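Local atomic coordinates of Udp-n-acetylglucosamine pyrophosphorylase (PDB entry 4BQH), a protein that probably catalyses the transfer of a uridylyl group from UTP to N-acetylglucosamine 1-phosphate, giving UDP-N-acetylglucosamine and diphosphate, and binds an allosteric inhibitor. Residues A[236-241]-A[400-405]; A[240-245]-A[364-369]; A[372-377]-A[404-409]. One frame throughout, in Å; residues are numbered along the deposited sequence.

Interaction 1. Residues A[236-241]-A[400-405]. With 9VU ((3S)-3-[2-(1,3-benzodioxol-5-yl)-2-oxidanylidene-ethyl]-4-bromanyl-5-methyl-3-oxidanyl-1H-indol-2-one), chain C.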
loop_
_atom_site.group_PDB
_atom_site.type_symbol
_atom_site.label_atom_id
_atom_site.label_comp_id
_atom_site.label_asym_id
_atom_site.label_seq_id
_atom_site.Cartn_x
_atom_site.Cartn_y
_atom_site.Cartn_z
ATOM N N GLY A 236 -7.538 11.947 0.713
ATOM C CA GLY A 236 -8.807 11.286 0.910
ATOM C C GLY A 236 -8.736 9.937 1.608
ATOM O O GLY A 236 -9.774 9.381 1.929
ATOM N N GLY A 237 -7.535 9.391 1.795
ATOM C CA GLY A 237 -7.405 7.989 2.279
ATOM C C GLY A 237 -7.238 7.078 1.071
ATOM O O GLY A 237 -7.444 7.506 -0.067
ATOM N N ASN A 238 -6.851 5.832 1.312
ATOM C CA ASN A 238 -6.490 4.951 0.222
ATOM C C ASN A 238 -7.630 4.528 -0.683
ATOM O O ASN A 238 -7.384 3.904 -1.720
ATOM C CB ASN A 238 -5.628 3.743 0.688
ATOM C CG ASN A 238 -6.298 2.888 1.751
ATOM O OD1 ASN A 238 -7.529 2.746 1.780
ATOM N ND2 ASN A 238 -5.478 2.267 2.624
ATOM N N GLY A 239 -8.865 4.854 -0.296
ATOM C CA GLY A 239 -10.005 4.678 -1.192
ATOM C C GLY A 239 -9.862 5.543 -2.439
ATOM O O GLY A 239 -10.499 5.270 -3.448
ATOM N N ALA A 240 -8.971 6.543 -2.386
ATOM C CA ALA A 240 -8.665 7.363 -3.589
ATOM C C ALA A 240 -8.162 6.572 -4.809
ATOM O O ALA A 240 -8.162 7.106 -5.934
ATOM C CB ALA A 240 -7.667 8.484 -3.253
ATOM N N VAL A 241 -7.715 5.332 -4.590
ATOM C CA VAL A 241 -7.151 4.516 -5.672
ATOM C C VAL A 241 -8.133 4.363 -6.815
ATOM O O VAL A 241 -7.732 4.387 -7.973
ATOM C CB VAL A 241 -6.640 3.096 -5.250
ATOM C CG1 VAL A 241 -5.446 3.205 -4.312
ATOM C CG2 VAL A 241 -7.728 2.226 -4.629
ATOM N N GLU A 400 -13.109 10.828 4.522
ATOM C CA GLU A 400 -12.131 9.846 4.033
ATOM C C GLU A 400 -12.834 8.580 3.577
ATOM O O GLU A 400 -13.890 8.232 4.093
ATOM C CB GLU A 400 -11.095 9.506 5.133
ATOM C CG GLU A 400 -10.156 10.677 5.458
ATOM C CD GLU A 400 -9.155 10.383 6.583
ATOM O OE1 GLU A 400 -9.333 9.409 7.342
ATOM O OE2 GLU A 400 -8.183 11.158 6.734
ATOM N N ALA A 401 -12.241 7.890 2.606
ATOM C CA ALA A 401 -12.689 6.537 2.309
ATOM C C ALA A 401 -11.483 5.637 2.099
ATOM O O ALA A 401 -10.412 6.097 1.694
ATOM C CB ALA A 401 -13.617 6.504 1.088
ATOM N N PHE A 402 -11.667 4.349 2.392
ATOM C CA PHE A 402 -10.565 3.370 2.354
ATOM C C PHE A 402 -10.917 2.207 1.454
ATOM O O PHE A 402 -12.104 1.978 1.170
ATOM C CB PHE A 402 -10.285 2.871 3.778
ATOM C CG PHE A 402 -10.028 3.987 4.712
ATOM C CD1 PHE A 402 -8.808 4.664 4.664
ATOM C CD2 PHE A 402 -11.039 4.465 5.533
ATOM C CE1 PHE A 402 -8.591 5.768 5.469
ATOM C CE2 PHE A 402 -10.814 5.566 6.368
ATOM C CZ PHE A 402 -9.588 6.216 6.329
ATOM N N LEU A 403 -9.901 1.488 0.983
ATOM C CA LEU A 403 -10.126 0.328 0.160
ATOM C C LEU A 403 -11.181 -0.568 0.811
ATOM O O LEU A 403 -12.118 -0.998 0.134
ATOM C CB LEU A 403 -8.810 -0.428 -0.076
ATOM C CG LEU A 403 -7.966 0.342 -1.096
ATOM C CD1 LEU A 403 -6.491 0.267 -0.787
ATOM C CD2 LEU A 403 -8.262 -0.237 -2.449
ATOM N N PHE A 404 -11.076 -0.778 2.122
ATOM C CA PHE A 404 -12.002 -1.702 2.809
ATOM C C PHE A 404 -13.464 -1.278 2.764
ATOM O O PHE A 404 -14.341 -2.100 2.963
ATOM C CB PHE A 404 -11.579 -2.057 4.257
ATOM C CG PHE A 404 -11.601 -0.893 5.234
ATOM C CD1 PHE A 404 -12.815 -0.347 5.688
ATOM C CD2 PHE A 404 -10.400 -0.363 5.726
ATOM C CE1 PHE A 404 -12.835 0.723 6.573
ATOM C CE2 PHE A 404 -10.425 0.702 6.644
ATOM C CZ PHE A 404 -11.637 1.234 7.068
ATOM N N ASP A 405 -13.736 -0.005 2.498
ATOM C CA ASP A 405 -15.136 0.431 2.408
ATOM C C ASP A 405 -15.814 -0.190 1.190
ATOM O O ASP A 405 -17.048 -0.260 1.126
ATOM C CB ASP A 405 -15.200 1.965 2.304
ATOM C CG ASP A 405 -14.904 2.655 3.631
ATOM O OD1 ASP A 405 -15.506 2.282 4.677
ATOM O OD2 ASP A 405 -14.110 3.615 3.625
HETATM O OAN 9VU C . -16.254 12.543 -7.087
HETATM C CAH 9VU C . -15.831 11.550 -7.710
HETATM N NAG 9VU C . -15.472 11.576 -8.997
HETATM C CAC 9VU C . -15.094 10.323 -9.370
HETATM C CAB 9VU C . -14.685 9.896 -10.570
HETATM C CAA 9VU C . -14.352 8.557 -10.828
HETATM C CAF 9VU C . -14.476 7.644 -9.774
HETATM C CAJ 9VU C . -14.152 6.261 -9.988
HETATM C CAE 9VU C . -14.913 8.142 -8.526
HETATM BR BRA 9VU C . -15.003 6.884 -7.106
HETATM C CAD 9VU C . -15.215 9.456 -8.326
HETATM C CAI 9VU C . -15.700 10.225 -7.209
HETATM O OAL 9VU C . -17.022 9.802 -6.865
HETATM C CAM 9VU C . -14.893 10.088 -5.890
HETATM C CAO 9VU C . -13.474 10.688 -5.966
HETATM O OAP 9VU C . -13.179 11.360 -6.967
HETATM C CAQ 9VU C . -12.597 10.483 -4.860
HETATM C CAV 9VU C . -12.837 9.525 -3.872
HETATM C CAU 9VU C . -12.002 9.358 -2.831
HETATM O OAY 9VU C . -12.088 8.466 -1.801
HETATM C CAX 9VU C . -11.182 9.006 -0.801
HETATM O OAW 9VU C . -10.207 9.706 -1.582
HETATM C CAT 9VU C . -10.889 10.081 -2.708
HETATM C CAS 9VU C . -10.581 11.011 -3.627
HETATM C CAR 9VU C . -11.417 11.224 -4.722
#
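Gly236 O and Ala401 N meet where the Gly-Gly-Asn-Gly loop preceding helix 241-246 lies against the loop leaving strand 394-400, within the GT-A-type fold of the UDPGP family. Three hydrogen bonds carry this backbone-led junction. Ala401 N donates to Gly236 O (3.0 Å), and the donor lies nearly on the line of the C=O bond, at 176°. In return, Gly239 N reaches Ala401 O at 2.8 Å from above the carbonyl plane, 36° out of it. Ala401 thus takes part with both N-H and carbonyl.

The third bond uses a side chain. Leu403 N donates to Asn238 OD1 (2.8 Å), tilted from the carbonyl plane of the amide. Asn238 CG sits between its own backbone N and carbonyl carbon (chi1 58°), and OD1, besides meeting Leu403 N, lies at the edge of the Phe402 ring, near its plane. Within 400-405, Phe402 N donates to Asp405 OD2 (2.8 Å), and Asp405 N donates back to Phe402 O, so side chain and backbone close the same short turn.

Apolar contact is sparser. Leu403 CD1 packs on Asn238 CG, while its other methyl, CD2, meets Val241 CG2 at only 3.3 Å; Leu403 crosses both side chains at about a right angle. The methyl pair is tighter than normal van der Waals contact, so local strain or imprecise placement is possible. Val241 also touches Leu117 and Leu119 of the central sheet, while the Phe402 ring meets His381 edge-to-face.

The inhibitor 9VU borders the junction through its benzodioxole. Ala240 CB lies 3.3 Å from the ring oxygen OAW, and the methylene carbon CAX is 3.1 Å from Gly236 O, the same oxygen that accepts from Ala401 N.

Interaction 2. Residues A[240-245]-A[364-369]. With 9VU ((3S)-3-[2-(1,3-benzodioxol-5-yl)-2-oxidanylidene-ethyl]-4-bromanyl-5-methyl-3-oxidanyl-1H-indol-2-one), chain C.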
loop_
_atom_site.group_PDB
_atom_site.type_symbol
_atom_site.label_atom_id
_atom_site.label_comp_id
_atom_site.label_asym_id
_atom_site.label_seq_id
_atom_site.Cartn_x
_atom_site.Cartn_y
_atom_site.Cartn_z
ATOM N N ALA A 240 -8.971 6.543 -2.386
ATOM C CA ALA A 240 -8.665 7.363 -3.589
ATOM C C ALA A 240 -8.162 6.572 -4.809
ATOM O O ALA A 240 -8.162 7.106 -5.934
ATOM C CB ALA A 240 -7.667 8.484 -3.253
ATOM N N VAL A 241 -7.715 5.332 -4.590
ATOM C CA VAL A 241 -7.151 4.516 -5.672
ATOM C C VAL A 241 -8.133 4.363 -6.815
ATOM O O VAL A 241 -7.732 4.387 -7.973
ATOM C CB VAL A 241 -6.640 3.096 -5.250
ATOM C CG1 VAL A 241 -5.446 3.205 -4.312
ATOM C CG2 VAL A 241 -7.728 2.226 -4.629
ATOM N N PHE A 242 -9.418 4.196 -6.492
ATOM C CA PHE A 242 -10.379 3.854 -7.550
ATOM C C PHE A 242 -10.578 4.981 -8.554
ATOM O O PHE A 242 -10.505 4.762 -9.774
ATOM C CB PHE A 242 -11.702 3.379 -6.946
ATOM C CG PHE A 242 -11.541 2.202 -6.051
ATOM C CD1 PHE A 242 -11.202 0.940 -6.584
ATOM C CD2 PHE A 242 -11.711 2.329 -4.688
ATOM C CE1 PHE A 242 -11.032 -0.147 -5.757
ATOM C CE2 PHE A 242 -11.553 1.235 -3.850
ATOM C CZ PHE A 242 -11.214 -0.005 -4.390
ATOM N N ALA A 243 -10.793 6.188 -8.040
ATOM C CA ALA A 243 -10.895 7.393 -8.865
ATOM C C ALA A 243 -9.597 7.666 -9.613
ATOM O O ALA A 243 -9.612 8.033 -10.806
ATOM C CB ALA A 243 -11.276 8.587 -7.988
ATOM N N ALA A 244 -8.471 7.464 -8.935
ATOM C CA ALA A 244 -7.185 7.722 -9.550
ATOM C C ALA A 244 -6.923 6.788 -10.744
ATOM O O ALA A 244 -6.454 7.255 -11.775
ATOM C CB ALA A 244 -6.067 7.664 -8.514
ATOM N N LEU A 245 -7.251 5.501 -10.605
ATOM C CA LEU A 245 -7.101 4.539 -11.694
ATOM C C LEU A 245 -8.103 4.802 -12.819
ATOM O O LEU A 245 -7.891 4.356 -13.930
ATOM C CB LEU A 245 -7.264 3.106 -11.170
ATOM C CG LEU A 245 -6.092 2.567 -10.356
ATOM C CD1 LEU A 245 -6.559 1.309 -9.624
ATOM C CD2 LEU A 245 -4.853 2.261 -11.214
ATOM N N LEU A 364 -8.268 -7.305 -11.139
ATOM C CA LEU A 364 -8.554 -6.137 -11.959
ATOM C C LEU A 364 -10.066 -5.959 -12.144
ATOM O O LEU A 364 -10.560 -4.836 -12.162
ATOM C CB LEU A 364 -7.830 -6.213 -13.314
ATOM C CG LEU A 364 -7.705 -4.823 -13.966
ATOM C CD1 LEU A 364 -6.724 -3.923 -13.222
ATOM C CD2 LEU A 364 -7.255 -4.944 -15.415
ATOM N N HIS A 365 -10.804 -7.061 -12.231
ATOM C CA HIS A 365 -12.269 -6.995 -12.242
ATOM C C HIS A 365 -12.800 -6.278 -11.023
ATOM O O HIS A 365 -13.677 -5.404 -11.156
ATOM C CB HIS A 365 -12.895 -8.392 -12.303
ATOM C CG HIS A 365 -14.391 -8.383 -12.583
ATOM N ND1 HIS A 365 -15.106 -9.514 -12.714
ATOM C CD2 HIS A 365 -15.281 -7.334 -12.805
ATOM C CE1 HIS A 365 -16.399 -9.207 -12.962
ATOM N NE2 HIS A 365 -16.510 -7.882 -13.008
ATOM N N PHE A 366 -12.290 -6.632 -9.832
ATOM C CA PHE A 366 -12.720 -5.906 -8.623
ATOM C C PHE A 366 -12.374 -4.420 -8.703
ATOM O O PHE A 366 -13.195 -3.577 -8.327
ATOM C CB PHE A 366 -12.159 -6.513 -7.318
ATOM C CG PHE A 366 -12.565 -5.735 -6.093
ATOM C CD1 PHE A 366 -13.847 -5.857 -5.581
ATOM C CD2 PHE A 366 -11.697 -4.808 -5.505
ATOM C CE1 PHE A 366 -14.247 -5.090 -4.487
ATOM C CE2 PHE A 366 -12.099 -4.075 -4.385
ATOM C CZ PHE A 366 -13.370 -4.227 -3.879
ATOM N N MET A 367 -11.154 -4.095 -9.143
ATOM C CA MET A 367 -10.786 -2.675 -9.223
ATOM C C MET A 367 -11.772 -1.909 -10.106
ATOM O O MET A 367 -12.156 -0.776 -9.795
ATOM C CB MET A 367 -9.353 -2.508 -9.709
ATOM C CG MET A 367 -8.316 -3.159 -8.790
ATOM S SD MET A 367 -8.376 -2.643 -7.068
ATOM C CE MET A 367 -7.794 -0.943 -7.206
ATOM N N SER A 368 -12.142 -2.519 -11.230
ATOM C CA SER A 368 -13.132 -1.948 -12.151
ATOM C C SER A 368 -14.515 -1.792 -11.524
ATOM O O SER A 368 -15.148 -0.742 -11.620
ATOM C CB SER A 368 -13.253 -2.840 -13.391
ATOM O OG SER A 368 -12.025 -2.891 -14.091
ATOM N N LEU A 369 -15.009 -2.852 -10.905
ATOM C CA LEU A 369 -16.375 -2.837 -10.407
ATOM C C LEU A 369 -16.461 -1.895 -9.215
ATOM O O LEU A 369 -17.465 -1.196 -9.054
ATOM C CB LEU A 369 -16.808 -4.257 -9.981
ATOM C CG LEU A 369 -18.263 -4.428 -9.493
ATOM C CD1 LEU A 369 -18.785 -5.809 -9.875
ATOM C CD2 LEU A 369 -18.345 -4.328 -7.983
HETATM O OAN 9VU C . -16.254 12.543 -7.087
HETATM C CAH 9VU C . -15.831 11.550 -7.710
HETATM N NAG 9VU C . -15.472 11.576 -8.997
HETATM C CAC 9VU C . -15.094 10.323 -9.370
HETATM C CAB 9VU C . -14.685 9.896 -10.570
HETATM C CAA 9VU C . -14.352 8.557 -10.828
HETATM C CAF 9VU C . -14.476 7.644 -9.774
HETATM C CAJ 9VU C . -14.152 6.261 -9.988
HETATM C CAE 9VU C . -14.913 8.142 -8.526
HETATM BR BRA 9VU C . -15.003 6.884 -7.106
HETATM C CAD 9VU C . -15.215 9.456 -8.326
HETATM C CAI 9VU C . -15.700 10.225 -7.209
HETATM O OAL 9VU C . -17.022 9.802 -6.865
HETATM C CAM 9VU C . -14.893 10.088 -5.890
HETATM C CAO 9VU C . -13.474 10.688 -5.966
HETATM O OAP 9VU C . -13.179 11.360 -6.967
HETATM C CAQ 9VU C . -12.597 10.483 -4.860
HETATM C CAV 9VU C . -12.837 9.525 -3.872
HETATM C CAU 9VU C . -12.002 9.358 -2.831
HETATM O OAY 9VU C . -12.088 8.466 -1.801
HETATM C CAX 9VU C . -11.182 9.006 -0.801
HETATM O OAW 9VU C . -10.207 9.706 -1.582
HETATM C CAT 9VU C . -10.889 10.081 -2.708
HETATM C CAS 9VU C . -10.581 11.011 -3.627
HETATM C CAR 9VU C . -11.417 11.224 -4.722
#
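Met367 reaches from helix 364-374 to Phe242 on helix 241-246, bridging two short helical segments whose axes stand 10.1 Å apart and cross at -92°, close to perpendicular. Its first torsion places CG anti to the carbonyl carbon and beside the backbone N. From CB the chain then bends at both chi2 and chi3, curling into a hook rather than running straight, which carries its tip to the other helix.

The first atom of the hook to make contact is SD, 3.9 Å from Phe242 CE1. It lies 5.1 Å from the centroid of the Phe242 ring and 68° off the ring normal, an oblique Met-aromatic contact. Beyond the sulfur, Met367 CE meets three side chains of the same helix: Phe242 CE1 is 3.6 Å away and Leu245 CD1 3.5 Å, while Val241 CG2 is a looser neighbour at 4.1 Å.

One face of the Phe242 ring is covered by Val241 CG2 of its own helix, 3.8 Å above the plane and over its centre. At the ring tip, Phe242 CZ approaches Phe366 CE2 at 4.2 Å, the two side chains crossing obliquely. No hydrogen bond joins the segments, and every residue that touches is buried.

On the inhibitor side of helix 241-246, Ala243 CB meets the ketone oxygen OAP of 9VU. Val241 and Leu245 meanwhile rest on Leu117 of strand 114-119. This is apolar helix-helix packing beside the central mixed sheet, as expected of the alpha/beta core of a GT-A nucleotidyltransferase.

Interaction 3. Residues A[372-377]-A[404-409]. With 9VU ((3S)-3-[2-(1,3-benzodioxol-5-yl)-2-oxidanylidene-ethyl]-4-bromanyl-5-methyl-3-oxidanyl-1H-indol-2-one), chain C.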
loop_
_atom_site.group_PDB
_atom_site.type_symbol
_atom_site.label_atom_id
_atom_site.label_comp_id
_atom_site.label_asym_id
_atom_site.label_seq_id
_atom_site.Cartn_x
_atom_site.Cartn_y
_atom_site.Cartn_z
ATOM N N GLU A 372 -16.694 1.653 -10.334
ATOM C CA GLU A 372 -18.058 1.938 -10.812
ATOM C C GLU A 372 -19.004 2.150 -9.633
ATOM O O GLU A 372 -19.731 3.150 -9.588
ATOM C CB GLU A 372 -18.560 0.820 -11.734
ATOM C CG GLU A 372 -19.606 1.291 -12.746
ATOM C CD GLU A 372 -19.587 0.475 -14.044
ATOM O OE1 GLU A 372 -20.015 -0.686 -13.992
ATOM O OE2 GLU A 372 -19.155 1.002 -15.113
ATOM N N ARG A 373 -18.980 1.236 -8.660
ATOM C CA ARG A 373 -19.846 1.391 -7.478
ATOM C C ARG A 373 -19.513 2.639 -6.690
ATOM O O ARG A 373 -20.400 3.291 -6.138
ATOM C CB ARG A 373 -19.741 0.202 -6.537
ATOM C CG ARG A 373 -20.289 -1.103 -7.100
ATOM C CD ARG A 373 -21.825 -1.134 -7.292
ATOM N NE ARG A 373 -22.083 -2.423 -7.899
ATOM C CZ ARG A 373 -21.992 -2.691 -9.200
ATOM N NH1 ARG A 373 -21.786 -1.727 -10.100
ATOM N NH2 ARG A 373 -22.163 -3.938 -9.604
ATOM N N MET A 374 -18.231 2.976 -6.616
ATOM C CA MET A 374 -17.853 4.076 -5.736
ATOM C C MET A 374 -18.382 5.432 -6.198
ATOM O O MET A 374 -18.609 6.298 -5.372
ATOM C CB MET A 374 -16.349 4.134 -5.503
ATOM C CG MET A 374 -15.988 4.878 -4.210
ATOM S SD MET A 374 -14.189 4.935 -4.069
ATOM C CE MET A 374 -14.096 5.781 -2.496
ATOM N N LYS A 375 -18.593 5.601 -7.502
ATOM C CA LYS A 375 -19.141 6.859 -8.023
ATOM C C LYS A 375 -20.475 7.254 -7.390
ATOM O O LYS A 375 -20.781 8.420 -7.353
ATOM C CB LYS A 375 -19.272 6.815 -9.544
ATOM C CG LYS A 375 -17.916 6.704 -10.230
ATOM C CD LYS A 375 -17.996 6.938 -11.729
ATOM C CE LYS A 375 -17.974 8.425 -12.051
ATOM N NZ LYS A 375 -17.674 8.622 -13.499
ATOM N N SER A 376 -21.263 6.289 -6.915
ATOM C CA SER A 376 -22.523 6.636 -6.237
ATOM C C SER A 376 -22.490 6.335 -4.753
ATOM O O SER A 376 -23.511 6.420 -4.070
ATOM C CB SER A 376 -23.710 5.948 -6.917
ATOM O OG SER A 376 -23.666 4.529 -6.758
ATOM N N PHE A 377 -21.309 6.021 -4.235
ATOM C CA PHE A 377 -21.161 5.573 -2.852
ATOM C C PHE A 377 -21.030 6.807 -1.968
ATOM O O PHE A 377 -20.273 7.730 -2.305
ATOM C CB PHE A 377 -19.883 4.720 -2.770
ATOM C CG PHE A 377 -19.503 4.294 -1.386
ATOM C CD1 PHE A 377 -20.043 3.143 -0.827
ATOM C CD2 PHE A 377 -18.534 4.997 -0.683
ATOM C CE1 PHE A 377 -19.661 2.723 0.455
ATOM C CE2 PHE A 377 -18.153 4.596 0.602
ATOM C CZ PHE A 377 -18.713 3.464 1.165
ATOM N N PHE A 404 -11.076 -0.778 2.122
ATOM C CA PHE A 404 -12.002 -1.702 2.809
ATOM C C PHE A 404 -13.464 -1.278 2.764
ATOM O O PHE A 404 -14.341 -2.100 2.963
ATOM C CB PHE A 404 -11.579 -2.057 4.257
ATOM C CG PHE A 404 -11.601 -0.893 5.234
ATOM C CD1 PHE A 404 -12.815 -0.347 5.688
ATOM C CD2 PHE A 404 -10.400 -0.363 5.726
ATOM C CE1 PHE A 404 -12.835 0.723 6.573
ATOM C CE2 PHE A 404 -10.425 0.702 6.644
ATOM C CZ PHE A 404 -11.637 1.234 7.068
ATOM N N ASP A 405 -13.736 -0.005 2.498
ATOM C CA ASP A 405 -15.136 0.431 2.408
ATOM C C ASP A 405 -15.814 -0.190 1.190
ATOM O O ASP A 405 -17.048 -0.260 1.126
ATOM C CB ASP A 405 -15.200 1.965 2.304
ATOM C CG ASP A 405 -14.904 2.655 3.631
ATOM O OD1 ASP A 405 -15.506 2.282 4.677
ATOM O OD2 ASP A 405 -14.110 3.615 3.625
ATOM N N LEU A 406 -15.009 -0.608 0.208
ATOM C CA LEU A 406 -15.572 -1.189 -1.009
ATOM C C LEU A 406 -15.627 -2.719 -0.992
ATOM O O LEU A 406 -16.145 -3.327 -1.947
ATOM C CB LEU A 406 -14.797 -0.706 -2.245
ATOM C CG LEU A 406 -15.030 0.765 -2.667
ATOM C CD1 LEU A 406 -16.469 1.077 -3.040
ATOM C CD2 LEU A 406 -14.573 1.683 -1.558
ATOM N N PHE A 407 -15.094 -3.356 0.046
ATOM C CA PHE A 407 -15.054 -4.822 0.009
ATOM C C PHE A 407 -16.449 -5.447 0.079
ATOM O O PHE A 407 -16.625 -6.602 -0.298
ATOM C CB PHE A 407 -14.174 -5.412 1.120
ATOM C CG PHE A 407 -12.720 -5.025 1.013
ATOM C CD1 PHE A 407 -12.174 -4.639 -0.196
ATOM C CD2 PHE A 407 -11.894 -5.119 2.137
ATOM C CE1 PHE A 407 -10.816 -4.293 -0.286
ATOM C CE2 PHE A 407 -10.551 -4.771 2.066
ATOM C CZ PHE A 407 -10.025 -4.355 0.855
ATOM N N ARG A 408 -17.428 -4.688 0.574
ATOM C CA ARG A 408 -18.824 -5.158 0.596
ATOM C C ARG A 408 -19.351 -5.532 -0.803
ATOM O O ARG A 408 -20.337 -6.261 -0.911
ATOM C CB ARG A 408 -19.716 -4.076 1.209
ATOM C CG ARG A 408 -19.801 -2.829 0.369
ATOM C CD ARG A 408 -21.064 -2.062 0.703
ATOM N NE ARG A 408 -20.799 -0.984 1.625
ATOM C CZ ARG A 408 -21.740 -0.150 2.070
ATOM N NH1 ARG A 408 -23.005 -0.274 1.664
ATOM N NH2 ARG A 408 -21.415 0.803 2.919
ATOM N N PHE A 409 -18.689 -5.033 -1.856
ATOM C CA PHE A 409 -19.102 -5.294 -3.238
ATOM C C PHE A 409 -18.424 -6.490 -3.881
ATOM O O PHE A 409 -18.725 -6.815 -5.045
ATOM C CB PHE A 409 -18.886 -4.046 -4.112
ATOM C CG PHE A 409 -19.625 -2.847 -3.611
ATOM C CD1 PHE A 409 -21.022 -2.808 -3.654
ATOM C CD2 PHE A 409 -18.933 -1.763 -3.086
ATOM C CE1 PHE A 409 -21.713 -1.695 -3.178
ATOM C CE2 PHE A 409 -19.604 -0.649 -2.587
ATOM C CZ PHE A 409 -21.009 -0.612 -2.651
HETATM O OAN 9VU C . -16.254 12.543 -7.087
HETATM C CAH 9VU C . -15.831 11.550 -7.710
HETATM N NAG 9VU C . -15.472 11.576 -8.997
HETATM C CAC 9VU C . -15.094 10.323 -9.370
HETATM C CAB 9VU C . -14.685 9.896 -10.570
HETATM C CAA 9VU C . -14.352 8.557 -10.828
HETATM C CAF 9VU C . -14.476 7.644 -9.774
HETATM C CAJ 9VU C . -14.152 6.261 -9.988
HETATM C CAE 9VU C . -14.913 8.142 -8.526
HETATM BR BRA 9VU C . -15.003 6.884 -7.106
HETATM C CAD 9VU C . -15.215 9.456 -8.326
HETATM C CAI 9VU C . -15.700 10.225 -7.209
HETATM O OAL 9VU C . -17.022 9.802 -6.865
HETATM C CAM 9VU C . -14.893 10.088 -5.890
HETATM C CAO 9VU C . -13.474 10.688 -5.966
HETATM O OAP 9VU C . -13.179 11.360 -6.967
HETATM C CAQ 9VU C . -12.597 10.483 -4.860
HETATM C CAV 9VU C . -12.837 9.525 -3.872
HETATM C CAU 9VU C . -12.002 9.358 -2.831
HETATM O OAY 9VU C . -12.088 8.466 -1.801
HETATM C CAX 9VU C . -11.182 9.006 -0.801
HETATM O OAW 9VU C . -10.207 9.706 -1.582
HETATM C CAT 9VU C . -10.889 10.081 -2.708
HETATM C CAS 9VU C . -10.581 11.011 -3.627
HETATM C CAR 9VU C . -11.417 11.224 -4.722
#
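Arg373 and Arg408 hold the ring of Phe409 between their aliphatic stems, an arrangement in which neither guanidinium covers the ring. On one face Arg373 CB lies 4.0 Å from the centroid of the Phe409 ring, only 8° off the normal, a well-centred CH-pi contact. The opposite face receives CG of the adjacent Arg408, 3.6 Å above the plane and also over its centre. The charged ends lead elsewhere: Arg373 NE forms a salt bridge with Glu412, and Arg408 NH2 is hydrogen-bonded to Gln379.

Arg408 uses its flat group differently. Its guanidinium stands at 84° to the Phe377 ring, and Phe377 CE1 lies over one guanidinium face, 3.6 Å from Arg408 NH2. Seen from the ring, NH2 is at the edge, so this is not a cation-pi stack over the aromatic face. With CG anti to the backbone N (chi1 174°), Phe377 points its ring at the 404-409 loop: CZ touches Asp405 CB at 4.0 Å, and Phe377 CD1 meets the edge of the Phe409 ring, with CE2 the nearest atom at 4.2 Å.

Closer to the inhibitor, Met374 CB packs on Leu406 CD1 (3.9 Å), the side chains crossing at about a right angle. Extended beyond CG, Met374 runs past the bromine BRA of 9VU with CB (3.5 Å), CG and SD, and ends with CE 3.4 Å from the benzodioxole oxygen OAY. The Lys375 methylenes lie over one face of the six-membered ring of the oxindole, toward its CAF-CAA-CAB rim.

A type I turn spans Met374 to Phe377 at the C-terminal side of helix 364-374. Leu406 also packs on Phe366 and Ala370 of that helix, and Phe409 on Leu369, while on the far side of the loop Phe407 rests on strand 304-309 and Phe404 on strand 327-331.

Overall arrangement
The three contacts form one continuous cluster, with centres 10 to 11 Å apart. Interactions 1 and 2 start from the same 236-245 region, interactions 2 and 3 share helix 364-374, and interactions 1 and 3 end on the loop after strand 394-400. Along the chain, interaction 2 closes before interaction 3 opens, whereas interaction 1 spans the longest separation. Direct packing ties them together: Leu403 CD2 lies 3.5 Å from Phe242 CZ, and Met374 SD 3.6 Å from Phe242 CD2. All three border 9VU, which is also hydrogen-bonded to Gly48 and Asp50, so the inhibitor touches loop and helix elements that pack on one another; these contacts alone do not settle its allosteric mechanism.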